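Glutamate--cysteine ligase GshA (Methylobacillus flagellatus KT, PDB 3K1T) probably acts as a ligase that joins glutamate to cysteine to form gamma-glutamylcysteine. Local coordinates at residues A53-A58 and G330-E335; L233-D238 and I326-V331; E256-L261 and M294-A299; K264-Y269 and Q276-I281. All blocks are in the same frame, centred on the assembly; numbering follows the deposited sequence.

Interaction 1: A53-A58 and G330-E335; sequences AGFKLA and GVYTFE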
loop_
_atom_site.group_PDB
_atom_site.type_symbol
_atom_site.label_atom_id
_atom_site.label_comp_id
_atom_site.label_asym_id
_atom_site.label_seq_id
_atom_site.Cartn_x
_atom_site.Cartn_y
_atom_site.Cartn_z
ATOM N N ALA A 53 25.223 9.173 -11.939
ATOM C CA ALA A 53 26.533 9.541 -12.466
ATOM C C ALA A 53 27.495 9.893 -11.325
ATOM O O ALA A 53 28.651 10.265 -11.574
ATOM C CB ALA A 53 26.361 10.753 -13.406
ATOM N N GLY A 54 27.019 9.840 -10.078
ATOM C CA GLY A 54 27.819 10.330 -8.934
ATOM C C GLY A 54 27.807 11.847 -8.814
ATOM O O GLY A 54 27.701 12.396 -7.706
ATOM N N PHE A 55 27.939 12.533 -9.952
ATOM C CA PHE A 55 27.813 13.995 -9.988
ATOM C C PHE A 55 26.403 14.507 -10.362
ATOM O O PHE A 55 26.153 15.738 -10.413
ATOM C CB PHE A 55 28.888 14.579 -10.918
ATOM C CG PHE A 55 28.798 14.126 -12.342
ATOM C CD1 PHE A 55 27.832 14.662 -13.199
ATOM C CD2 PHE A 55 29.699 13.208 -12.848
ATOM C CE1 PHE A 55 27.754 14.271 -14.521
ATOM C CE2 PHE A 55 29.629 12.809 -14.183
ATOM C CZ PHE A 55 28.674 13.348 -15.019
ATOM N N LYS A 56 25.481 13.570 -10.575
ATOM C CA LYS A 56 24.135 13.859 -11.048
ATOM C C LYS A 56 23.270 12.617 -10.836
ATOM O O LYS A 56 23.763 11.502 -10.946
ATOM C CB LYS A 56 24.218 14.128 -12.596
ATOM C CG LYS A 56 23.060 14.725 -13.148
ATOM C CD LYS A 56 23.293 15.348 -14.479
ATOM C CE LYS A 56 22.032 16.008 -14.936
ATOM N NZ LYS A 56 22.311 17.412 -15.361
ATOM N N LEU A 57 21.973 12.801 -10.576
ATOM C CA LEU A 57 21.007 11.711 -10.501
ATOM C C LEU A 57 19.735 12.165 -11.237
ATOM O O LEU A 57 19.034 13.032 -10.755
ATOM C CB LEU A 57 20.696 11.322 -9.047
ATOM C CG LEU A 57 19.651 10.220 -8.874
ATOM C CD1 LEU A 57 20.090 8.856 -9.490
ATOM C CD2 LEU A 57 19.292 10.102 -7.356
ATOM N N ALA A 58 19.484 11.608 -12.417
ATOM C CA ALA A 58 18.480 12.161 -13.320
ATOM C C ALA A 58 17.656 11.079 -13.996
ATOM O O ALA A 58 18.147 9.978 -14.281
ATOM C CB ALA A 58 19.146 13.128 -14.401
ATOM N N GLY A 330 23.489 14.054 -22.241
ATOM C CA GLY A 330 23.637 12.652 -21.865
ATOM C C GLY A 330 24.102 12.552 -20.418
ATOM O O GLY A 330 24.877 13.403 -19.970
ATOM N N VAL A 331 23.596 11.555 -19.691
ATOM C CA VAL A 331 23.955 11.333 -18.266
ATOM C C VAL A 331 24.651 9.995 -18.191
ATOM O O VAL A 331 24.202 9.025 -18.786
ATOM C CB VAL A 331 22.702 11.341 -17.382
ATOM C CG1 VAL A 331 23.083 11.165 -15.869
ATOM C CG2 VAL A 331 21.903 12.662 -17.615
ATOM N N TYR A 332 25.780 9.946 -17.507
ATOM C CA TYR A 332 26.536 8.704 -17.328
ATOM C C TYR A 332 25.885 7.866 -16.254
ATOM O O TYR A 332 25.251 8.405 -15.318
ATOM C CB TYR A 332 27.985 9.010 -16.913
ATOM C CG TYR A 332 28.825 9.488 -18.069
ATOM C CD1 TYR A 332 29.483 8.583 -18.886
ATOM C CD2 TYR A 332 28.959 10.848 -18.334
ATOM C CE1 TYR A 332 30.244 9.009 -19.972
ATOM C CE2 TYR A 332 29.717 11.295 -19.421
ATOM C CZ TYR A 332 30.350 10.366 -20.246
ATOM O OH TYR A 332 31.117 10.790 -21.319
ATOM N N THR A 333 26.012 6.544 -16.381
ATOM C CA THR A 333 25.811 5.675 -15.229
ATOM C C THR A 333 27.142 5.009 -14.881
ATOM O O THR A 333 27.779 4.407 -15.751
ATOM C CB THR A 333 24.750 4.576 -15.413
ATOM O OG1 THR A 333 24.853 3.621 -14.311
ATOM C CG2 THR A 333 24.894 3.832 -16.787
ATOM N N PHE A 334 27.557 5.110 -13.612
ATOM C CA PHE A 334 28.775 4.434 -13.153
ATOM C C PHE A 334 28.465 3.259 -12.243
ATOM O O PHE A 334 29.373 2.668 -11.674
ATOM C CB PHE A 334 29.744 5.413 -12.480
ATOM C CG PHE A 334 30.199 6.492 -13.400
ATOM C CD1 PHE A 334 30.927 6.181 -14.528
ATOM C CD2 PHE A 334 29.818 7.792 -13.204
ATOM C CE1 PHE A 334 31.330 7.175 -15.420
ATOM C CE2 PHE A 334 30.219 8.790 -14.082
ATOM C CZ PHE A 334 30.978 8.473 -15.198
ATOM N N GLU A 335 27.199 2.866 -12.142
ATOM C CA GLU A 335 26.885 1.660 -11.380
ATOM C C GLU A 335 27.302 0.429 -12.205
ATOM O O GLU A 335 27.050 0.382 -13.415
ATOM C CB GLU A 335 25.398 1.604 -11.044
ATOM C CG GLU A 335 24.930 2.751 -10.176
ATOM C CD GLU A 335 23.525 2.505 -9.598
ATOM O OE1 GLU A 335 23.398 1.671 -8.675
ATOM O OE2 GLU A 335 22.558 3.109 -10.103
#
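A53 and F334 meet through both polar and apolar atoms. The carbonyl oxygen A53 O lies at the edge of the F334 ring, near its plane, 3.2 Å from F334 CD2, probably a weakly favourable contact between the oxygen and the ring hydrogens. The methyl A53 CB sits 3.2 Å from Y332 O, again with a carbon facing a carbonyl. No hydrogen bond crosses the contact.

The apolar packing centres on the same methyl, which also reaches V331 CG1 at 4.1 Å and, within its own segment, lies over the centre of one face of the F55 ring, 3.8 Å above its plane. F55 can fold over A53 because its CG stands between the backbone N and the carbonyl carbon (chi1 61°). Its far end then meets two aromatic rings: F55 CE2 is 4.1 Å from F334 CE2, at the edge of the F334 ring, and F55 CZ is 4.2 Å from Y332 CD2, at the edge of the F55 ring itself. V331 CG2 touches A58 CB at 4.3 Å.

The polar ends find partners outside: K56 NZ makes a salt bridge with E329 and hydrogen bonds to the carbonyls of W231 and N234, and Y332 OH bonds to E277 O. An alanine in place of F334 would probably leave A53 O without its ring-edge neighbour and open a gap beside F55.

The turn before strand 57-63 is thus joined to the connection between strands 324-329 and 335-337 by apolar packing and probably weak electrostatics, without a hydrogen bond between the segments.

Interaction 2: L233-D238 and I326-V331; sequences LNPYFD and ILQEGV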
loop_
_atom_site.group_PDB
_atom_site.type_symbol
_atom_site.label_atom_id
_atom_site.label_comp_id
_atom_site.label_asym_id
_atom_site.label_seq_id
_atom_site.Cartn_x
_atom_site.Cartn_y
_atom_site.Cartn_z
ATOM N N LEU A 233 19.561 17.185 -10.783
ATOM C CA LEU A 233 18.388 16.356 -11.005
ATOM C C LEU A 233 17.897 16.372 -12.460
ATOM O O LEU A 233 16.954 15.672 -12.792
ATOM C CB LEU A 233 17.241 16.892 -10.146
ATOM C CG LEU A 233 17.342 16.842 -8.634
ATOM C CD1 LEU A 233 16.224 17.666 -7.993
ATOM C CD2 LEU A 233 17.286 15.371 -8.207
ATOM N N ASN A 234 18.472 17.212 -13.320
ATOM C CA ASN A 234 17.823 17.531 -14.587
ATOM C C ASN A 234 18.821 17.736 -15.733
ATOM O O ASN A 234 19.632 18.645 -15.676
ATOM C CB ASN A 234 16.975 18.794 -14.387
ATOM C CG ASN A 234 16.018 19.060 -15.548
ATOM O OD1 ASN A 234 15.878 18.239 -16.471
ATOM N ND2 ASN A 234 15.380 20.205 -15.510
ATOM N N PRO A 235 18.742 16.911 -16.793
ATOM C CA PRO A 235 19.653 17.189 -17.927
ATOM C C PRO A 235 19.227 18.445 -18.699
ATOM O O PRO A 235 18.020 18.692 -18.866
ATOM C CB PRO A 235 19.498 15.940 -18.826
ATOM C CG PRO A 235 18.765 14.913 -17.983
ATOM C CD PRO A 235 17.899 15.734 -17.052
ATOM N N TYR A 236 20.195 19.215 -19.200
ATOM C CA TYR A 236 19.881 20.316 -20.111
ATOM C C TYR A 236 19.303 19.728 -21.394
ATOM O O TYR A 236 19.599 18.582 -21.774
ATOM C CB TYR A 236 21.151 21.098 -20.475
ATOM C CG TYR A 236 21.765 21.934 -19.374
ATOM C CD1 TYR A 236 20.994 22.826 -18.634
ATOM C CD2 TYR A 236 23.129 21.844 -19.092
ATOM C CE1 TYR A 236 21.573 23.626 -17.644
ATOM C CE2 TYR A 236 23.714 22.631 -18.144
ATOM C CZ TYR A 236 22.944 23.528 -17.419
ATOM O OH TYR A 236 23.531 24.312 -16.458
ATOM N N PHE A 237 18.500 20.516 -22.087
ATOM C CA PHE A 237 18.061 20.126 -23.432
ATOM C C PHE A 237 17.800 21.333 -24.346
ATOM O O PHE A 237 17.696 22.480 -23.908
ATOM C CB PHE A 237 16.833 19.197 -23.369
ATOM C CG PHE A 237 15.522 19.913 -23.189
ATOM C CD1 PHE A 237 15.134 20.376 -21.947
ATOM C CD2 PHE A 237 14.684 20.140 -24.276
ATOM C CE1 PHE A 237 13.937 21.080 -21.772
ATOM C CE2 PHE A 237 13.478 20.851 -24.103
ATOM C CZ PHE A 237 13.118 21.318 -22.853
ATOM N N ASP A 238 17.655 21.036 -25.618
ATOM C CA ASP A 238 17.231 22.056 -26.622
ATOM C C ASP A 238 16.475 21.315 -27.734
ATOM O O ASP A 238 16.466 20.075 -27.770
ATOM C CB ASP A 238 18.477 22.792 -27.129
ATOM C CG ASP A 238 18.156 24.104 -27.895
ATOM O OD1 ASP A 238 16.995 24.574 -27.880
ATOM O OD2 ASP A 238 19.104 24.632 -28.527
ATOM N N ILE A 326 15.089 16.656 -30.762
ATOM C CA ILE A 326 15.376 16.992 -29.375
ATOM C C ILE A 326 16.832 16.635 -29.093
ATOM O O ILE A 326 17.285 15.538 -29.433
ATOM C CB ILE A 326 14.433 16.214 -28.386
ATOM C CG1 ILE A 326 12.969 16.537 -28.692
ATOM C CG2 ILE A 326 14.764 16.609 -26.907
ATOM C CD1 ILE A 326 11.964 15.499 -28.251
ATOM N N LEU A 327 17.553 17.590 -28.515
ATOM C CA LEU A 327 18.933 17.396 -28.109
ATOM C C LEU A 327 18.966 17.389 -26.597
ATOM O O LEU A 327 18.509 18.333 -25.972
ATOM C CB LEU A 327 19.796 18.533 -28.649
ATOM C CG LEU A 327 19.839 18.624 -30.174
ATOM C CD1 LEU A 327 18.683 19.465 -30.705
ATOM C CD2 LEU A 327 21.202 19.182 -30.643
ATOM N N GLN A 328 19.468 16.310 -25.999
ATOM C CA GLN A 328 19.501 16.235 -24.539
ATOM C C GLN A 328 20.928 15.949 -24.039
ATOM O O GLN A 328 21.636 15.139 -24.607
ATOM C CB GLN A 328 18.545 15.162 -24.023
ATOM C CG GLN A 328 18.336 15.223 -22.487
ATOM C CD GLN A 328 17.496 14.079 -21.939
ATOM O OE1 GLN A 328 17.626 12.934 -22.375
ATOM N NE2 GLN A 328 16.611 14.401 -20.980
ATOM N N GLU A 329 21.312 16.624 -22.960
ATOM C CA GLU A 329 22.506 16.273 -22.209
ATOM C C GLU A 329 22.463 14.785 -21.846
ATOM O O GLU A 329 21.493 14.323 -21.243
ATOM C CB GLU A 329 22.569 17.121 -20.937
ATOM C CG GLU A 329 23.572 16.632 -19.869
ATOM C CD GLU A 329 23.472 17.380 -18.554
ATOM O OE1 GLU A 329 22.901 18.508 -18.522
ATOM O OE2 GLU A 329 24.010 16.844 -17.542
ATOM N N GLY A 330 23.489 14.054 -22.241
ATOM C CA GLY A 330 23.637 12.652 -21.865
ATOM C C GLY A 330 24.102 12.552 -20.418
ATOM O O GLY A 330 24.877 13.403 -19.970
ATOM N N VAL A 331 23.596 11.555 -19.691
ATOM C CA VAL A 331 23.955 11.333 -18.266
ATOM C C VAL A 331 24.651 9.995 -18.191
ATOM O O VAL A 331 24.202 9.025 -18.786
ATOM C CB VAL A 331 22.702 11.341 -17.382
ATOM C CG1 VAL A 331 23.083 11.165 -15.869
ATOM C CG2 VAL A 331 21.903 12.662 -17.615
HETATM O O HOH W 1 16.153 17.259 -20.160
#
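An antiparallel strand pairing at the edge of the four-stranded sheet joins 233-238 to 326-331, and its bonds begin at D238 and L327. D238 N donates to L327 O and L327 N to D238 O (2.8 Å), making this a hydrogen-bonded pair; F237 and Q328 follow as a non-hydrogen-bonded pair, with F237 CA 3.1 Å from L327 O. E329 N then donates to Y236 O.

Beyond this the E329 side chain takes over from the backbone: CG stands anti to the backbone N (chi1 165°), and the chain, extended beyond it, brings OE1 to Y236 N at 2.9 Å. The N-H points almost straight at the oxygen (174°) but meets it from above the carboxylate plane, 41° out of it. Strand 237-241 is one of the two outermost strands within this chain, followed by 324-329 and 280-285. W231 NE1 also bonds to OE1, while OE2 forms a salt bridge with K56. An alanine at E329 would probably leave Y236 N without its acceptor and the K56 charge without its mate.

P235 packs by its CB against E329 O (3.5 Å) and by its CG against V331 CG2 (3.9 Å). A water donates to P235 O and accepts from Q328 NE2 at 3.0 Å.

Interaction 3: E256-L261 and M294-A299; sequences EKVDSL and MTVKSA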
loop_
_atom_site.group_PDB
_atom_site.type_symbol
_atom_site.label_atom_id
_atom_site.label_comp_id
_atom_site.label_asym_id
_atom_site.label_seq_id
_atom_site.Cartn_x
_atom_site.Cartn_y
_atom_site.Cartn_z
ATOM N N GLU A 256 25.168 23.981 -34.513
ATOM C CA GLU A 256 25.265 25.125 -33.615
ATOM C C GLU A 256 24.568 24.783 -32.301
ATOM O O GLU A 256 25.032 25.154 -31.240
ATOM C CB GLU A 256 24.611 26.386 -34.216
ATOM C CG GLU A 256 25.436 27.045 -35.340
ATOM C CD GLU A 256 24.642 28.029 -36.247
ATOM O OE1 GLU A 256 23.376 28.171 -36.128
ATOM O OE2 GLU A 256 25.326 28.663 -37.097
ATOM N N LYS A 257 23.436 24.110 -32.394
ATOM C CA LYS A 257 22.711 23.736 -31.176
ATOM C C LYS A 257 23.452 22.682 -30.366
ATOM O O LYS A 257 23.439 22.747 -29.142
ATOM C CB LYS A 257 21.299 23.309 -31.484
ATOM C CG LYS A 257 20.423 24.528 -31.853
ATOM C CD LYS A 257 19.101 24.104 -32.345
ATOM C CE LYS A 257 18.320 25.303 -32.888
ATOM N NZ LYS A 257 17.653 25.930 -31.770
ATOM N N VAL A 258 24.106 21.749 -31.044
ATOM C CA VAL A 258 24.955 20.760 -30.361
ATOM C C VAL A 258 26.095 21.461 -29.642
ATOM O O VAL A 258 26.336 21.182 -28.474
ATOM C CB VAL A 258 25.454 19.646 -31.307
ATOM C CG1 VAL A 258 26.584 18.773 -30.635
ATOM C CG2 VAL A 258 24.268 18.813 -31.781
ATOM N N ASP A 259 26.743 22.414 -30.311
ATOM C CA ASP A 259 27.873 23.128 -29.739
ATOM C C ASP A 259 27.443 23.890 -28.488
ATOM O O ASP A 259 28.125 23.863 -27.465
ATOM C CB ASP A 259 28.470 24.077 -30.780
ATOM C CG ASP A 259 29.845 24.561 -30.410
ATOM O OD1 ASP A 259 30.803 23.776 -30.540
ATOM O OD2 ASP A 259 29.961 25.729 -29.990
ATOM N N SER A 260 26.297 24.551 -28.573
ATOM C CA SER A 260 25.803 25.365 -27.467
ATOM C C SER A 260 25.438 24.504 -26.247
ATOM O O SER A 260 25.705 24.877 -25.094
ATOM C CB SER A 260 24.591 26.175 -27.933
ATOM O OG SER A 260 24.116 26.997 -26.890
ATOM N N LEU A 261 24.833 23.355 -26.502
ATOM C CA LEU A 261 24.477 22.438 -25.411
ATOM C C LEU A 261 25.730 21.844 -24.738
ATOM O O LEU A 261 25.837 21.833 -23.503
ATOM C CB LEU A 261 23.544 21.360 -25.940
ATOM C CG LEU A 261 23.023 20.337 -24.967
ATOM C CD1 LEU A 261 22.336 21.017 -23.755
ATOM C CD2 LEU A 261 22.047 19.386 -25.723
HETATM N N MSE A 294 20.916 9.014 -31.867
HETATM C CA MSE A 294 22.388 8.879 -31.922
HETATM C C MSE A 294 22.989 9.722 -30.802
HETATM O O MSE A 294 22.357 10.680 -30.336
HETATM C CB MSE A 294 22.959 9.315 -33.275
HETATM C CG MSE A 294 22.762 10.757 -33.619
HETATM SE SE MSE A 294 23.440 11.263 -35.406
HETATM C CE MSE A 294 25.408 11.080 -35.128
ATOM N N THR A 295 24.216 9.391 -30.396
ATOM C CA THR A 295 24.927 10.203 -29.394
ATOM C C THR A 295 26.103 10.865 -30.072
ATOM O O THR A 295 26.719 10.297 -30.961
ATOM C CB THR A 295 25.413 9.392 -28.151
ATOM O OG1 THR A 295 26.194 8.284 -28.576
ATOM C CG2 THR A 295 24.201 8.875 -27.303
ATOM N N VAL A 296 26.409 12.080 -29.632
ATOM C CA VAL A 296 27.503 12.850 -30.180
ATOM C C VAL A 296 28.337 13.470 -29.070
ATOM O O VAL A 296 27.836 13.747 -27.976
ATOM C CB VAL A 296 27.002 13.972 -31.156
ATOM C CG1 VAL A 296 26.268 13.360 -32.366
ATOM C CG2 VAL A 296 26.142 14.995 -30.459
ATOM N N LYS A 297 29.620 13.670 -29.361
ATOM C CA LYS A 297 30.534 14.369 -28.443
ATOM C C LYS A 297 31.069 15.676 -29.029
ATOM O O LYS A 297 31.784 16.391 -28.368
ATOM C CB LYS A 297 31.687 13.446 -28.063
ATOM C CG LYS A 297 31.247 12.288 -27.148
ATOM C CD LYS A 297 32.399 11.380 -26.821
ATOM C CE LYS A 297 32.108 10.508 -25.599
ATOM N NZ LYS A 297 33.275 9.625 -25.196
ATOM N N SER A 298 30.676 16.015 -30.249
ATOM C CA SER A 298 31.046 17.302 -30.831
ATOM C C SER A 298 30.074 17.670 -31.955
ATOM O O SER A 298 29.396 16.804 -32.514
ATOM C CB SER A 298 32.471 17.258 -31.391
ATOM O OG SER A 298 32.469 16.552 -32.595
ATOM N N ALA A 299 30.044 18.958 -32.294
ATOM C CA ALA A 299 29.235 19.455 -33.407
ATOM C C ALA A 299 29.634 18.754 -34.704
ATOM O O ALA A 299 28.783 18.498 -35.579
ATOM C CB ALA A 299 29.391 20.979 -33.545
HETATM O O HOH W 2 31.722 20.748 -30.884
#
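V258 and A299 meet where helix 251-272 passes the end of strand 291-296, the backbones coming closest at D259 and A299, whose CA atoms are 5.4 Å apart. This is helix-on-sheet packing: strand 291-296 is an outermost strand of the four-stranded antiparallel sheet within the chain, and after V296 its chain leaves strand geometry and runs past the helix. The helical side keeps its regular spacing, with S260 N bonded to E256 O and L261 N to K257 O. No direct hydrogen bond joins the two segments.

V258 carries the apolar part through one methyl. With CG1 anti to the backbone N (chi1 168°), that branch reaches V296 CG2 at 3.8 Å, the two valines crossing at a slant. The same CG1 lies 3.8 Å from A299 N and 3.9 Å from S298 C, so it packs both on the last strand residue and on the backbone that follows.

Nearer the solvent, D259 CB approaches A299 CB at 4.3 Å. A water accepts from A299 N at 2.8 Å; its second bond, donated to D259 OD1 at 3.2 Å, is doubtful because it belongs to one of two conformers of that aspartate.

Interaction 4: K264-Y269 and Q276-I281; sequences KIRRKY and QEPFVI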
loop_
_atom_site.group_PDB
_atom_site.type_symbol
_atom_site.label_atom_id
_atom_site.label_comp_id
_atom_site.label_asym_id
_atom_site.label_seq_id
_atom_site.Cartn_x
_atom_site.Cartn_y
_atom_site.Cartn_z
ATOM N N LYS A 264 27.239 24.355 -22.396
ATOM C CA LYS A 264 26.534 24.415 -21.121
ATOM C C LYS A 264 26.928 23.258 -20.186
ATOM O O LYS A 264 27.100 23.460 -18.970
ATOM C CB LYS A 264 25.013 24.390 -21.312
ATOM C CG LYS A 264 24.413 25.668 -21.903
ATOM C CD LYS A 264 22.892 25.595 -22.067
ATOM C CE LYS A 264 22.165 25.679 -20.757
ATOM N NZ LYS A 264 20.638 25.561 -20.903
ATOM N N ILE A 265 27.039 22.052 -20.743
ATOM C CA ILE A 265 27.422 20.866 -19.975
ATOM C C ILE A 265 28.871 21.024 -19.470
ATOM O O ILE A 265 29.165 20.771 -18.304
ATOM C CB ILE A 265 27.268 19.552 -20.772
ATOM C CG1 ILE A 265 25.827 19.329 -21.248
ATOM C CG2 ILE A 265 27.712 18.345 -19.948
ATOM C CD1 ILE A 265 25.740 18.326 -22.420
ATOM N N ARG A 266 29.763 21.484 -20.334
ATOM C CA ARG A 266 31.132 21.748 -19.940
ATOM C C ARG A 266 31.234 22.681 -18.735
ATOM O O ARG A 266 32.067 22.422 -17.861
ATOM C CB ARG A 266 31.955 22.346 -21.099
ATOM C CG ARG A 266 32.419 21.342 -22.087
ATOM C CD ARG A 266 33.618 21.894 -22.914
ATOM N NE ARG A 266 33.226 23.046 -23.721
ATOM C CZ ARG A 266 32.618 22.991 -24.916
ATOM N NH1 ARG A 266 32.329 21.836 -25.519
ATOM N NH2 ARG A 266 32.340 24.131 -25.531
ATOM N N ARG A 267 30.418 23.747 -18.673
ATOM C CA ARG A 267 30.438 24.662 -17.522
ATOM C C ARG A 267 30.128 23.937 -16.225
ATOM O O ARG A 267 30.796 24.143 -15.187
ATOM C CB ARG A 267 29.425 25.791 -17.669
ATOM C CG ARG A 267 29.821 26.883 -18.592
ATOM C CD ARG A 267 28.818 28.018 -18.512
ATOM N NE ARG A 267 28.707 28.558 -17.158
ATOM C CZ ARG A 267 27.868 29.524 -16.807
ATOM N NH1 ARG A 267 27.054 30.071 -17.701
ATOM N NH2 ARG A 267 27.838 29.941 -15.561
ATOM N N LYS A 268 29.085 23.094 -16.267
ATOM C CA LYS A 268 28.738 22.313 -15.080
ATOM C C LYS A 268 29.789 21.267 -14.716
ATOM O O LYS A 268 30.078 21.073 -13.514
ATOM C CB LYS A 268 27.320 21.709 -15.209
ATOM C CG LYS A 268 26.202 22.708 -14.960
ATOM C CD LYS A 268 26.087 23.044 -13.480
ATOM C CE LYS A 268 25.176 24.189 -13.160
ATOM N NZ LYS A 268 25.240 24.598 -11.719
ATOM N N TYR A 269 30.394 20.625 -15.715
ATOM C CA TYR A 269 31.436 19.625 -15.471
ATOM C C TYR A 269 32.650 20.292 -14.805
ATOM O O TYR A 269 33.233 19.726 -13.874
ATOM C CB TYR A 269 31.800 18.877 -16.765
ATOM C CG TYR A 269 30.833 17.756 -17.184
ATOM C CD1 TYR A 269 29.544 17.669 -16.688
ATOM C CD2 TYR A 269 31.232 16.780 -18.063
ATOM C CE1 TYR A 269 28.683 16.645 -17.089
ATOM C CE2 TYR A 269 30.399 15.765 -18.452
ATOM C CZ TYR A 269 29.123 15.689 -17.945
ATOM O OH TYR A 269 28.269 14.672 -18.341
ATOM N N GLN A 276 34.924 13.274 -17.257
ATOM C CA GLN A 276 34.381 12.585 -18.425
ATOM C C GLN A 276 33.970 13.588 -19.510
ATOM O O GLN A 276 33.694 14.735 -19.237
ATOM C CB GLN A 276 33.189 11.688 -18.063
ATOM C CG GLN A 276 33.572 10.373 -17.410
ATOM C CD GLN A 276 33.760 10.522 -15.914
ATOM O OE1 GLN A 276 33.365 11.519 -15.331
ATOM N NE2 GLN A 276 34.315 9.516 -15.290
ATOM N N GLU A 277 33.953 13.118 -20.759
ATOM C CA GLU A 277 33.553 13.932 -21.914
ATOM C C GLU A 277 32.044 14.195 -21.909
ATOM O O GLU A 277 31.269 13.257 -21.743
ATOM C CB GLU A 277 33.867 13.201 -23.215
ATOM C CG GLU A 277 35.322 12.801 -23.450
ATOM C CD GLU A 277 35.515 12.292 -24.868
ATOM O OE1 GLU A 277 35.406 13.110 -25.805
ATOM O OE2 GLU A 277 35.733 11.075 -25.049
ATOM N N PRO A 278 31.618 15.455 -22.095
ATOM C CA PRO A 278 30.190 15.700 -22.308
ATOM C C PRO A 278 29.700 14.967 -23.554
ATOM O O PRO A 278 30.455 14.820 -24.510
ATOM C CB PRO A 278 30.102 17.211 -22.522
ATOM C CG PRO A 278 31.351 17.778 -21.925
ATOM C CD PRO A 278 32.392 16.707 -22.025
ATOM N N PHE A 279 28.452 14.498 -23.518
ATOM C CA PHE A 279 27.821 13.901 -24.681
ATOM C C PHE A 279 26.398 14.347 -24.765
ATOM O O PHE A 279 25.799 14.728 -23.761
ATOM C CB PHE A 279 27.981 12.354 -24.756
ATOM C CG PHE A 279 27.112 11.552 -23.814
ATOM C CD1 PHE A 279 27.455 11.413 -22.456
ATOM C CD2 PHE A 279 25.973 10.890 -24.292
ATOM C CE1 PHE A 279 26.657 10.603 -21.572
ATOM C CE2 PHE A 279 25.190 10.073 -23.446
ATOM C CZ PHE A 279 25.521 9.948 -22.067
ATOM N N VAL A 280 25.877 14.322 -25.992
ATOM C CA VAL A 280 24.515 14.737 -26.288
ATOM C C VAL A 280 23.790 13.625 -27.003
ATOM O O VAL A 280 24.372 12.956 -27.856
ATOM C CB VAL A 280 24.494 16.039 -27.107
ATOM C CG1 VAL A 280 23.110 16.268 -27.781
ATOM C CG2 VAL A 280 24.912 17.222 -26.169
ATOM N N ILE A 281 22.526 13.400 -26.605
ATOM C CA ILE A 281 21.676 12.438 -27.264
ATOM C C ILE A 281 20.821 13.259 -28.239
ATOM O O ILE A 281 20.150 14.204 -27.840
ATOM C CB ILE A 281 20.766 11.687 -26.285
ATOM C CG1 ILE A 281 21.583 11.020 -25.165
ATOM C CG2 ILE A 281 19.899 10.604 -27.015
ATOM C CD1 ILE A 281 20.687 10.460 -24.018
HETATM O O HOH W 3 27.170 14.854 -20.930
#
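I265, R266 and Y269 pack against P278, and the ring's contacts with I265 and Y269 are the tightly packed part. I265 CG2 lies 3.7 Å from P278 CB, with the two side chains running past each other in opposite directions. P278 CG is 4.0 Å from Y269 CD2. The carbonyl Q276 O comes to the edge of the Y269 ring, near its plane, 3.4 Å from CD2. I265 CG2 also packs on one face of that ring, 3.5 Å above its plane and offset toward the rim, so this methyl touches both the tyrosine and the proline. The other branch of I265, with CG1 anti to the carbonyl carbon (chi1 -59°), leads to CD1, which touches V280 CG2 at 4.0 Å.

Helix 251-272 is followed closely by strand 280-285, only six residues separating the two segments, and this is an alpha-to-beta connection that folds the chain back so that the helix packs on the antiparallel sheet. Water bridges the two sides at Y269: it donates to Y269 OH at 2.8 Å and accepts from F279 N.

The exposed R266 marks the solvent side. Its single close contact comes from its aliphatic stem, R266 CG meeting P278 CG at 3.7 Å and crossing it at about a right angle.

How the interactions relate
The four contacts form one connected region, with neighbouring centres about 9 to 12 Å apart. Interactions 1 and 2 share G330 and V331 and also touch where A58 CB lies 3.7 Å from L233 O. Interaction 4 meets interaction 2 across the sheet, Q328 O to I281 N at 2.8 Å, and reaches interaction 1 through Y332 OH and E277 O. Interactions 3 and 4 use successive parts of helix 251-272 and are joined by the V296 N to V280 O pair, while Y236 CB against L261 CD1, 3.5 Å apart, links interaction 2 to interaction 3. Interactions 1 and 3 lie farthest apart, at about 19 Å between centres, without touching.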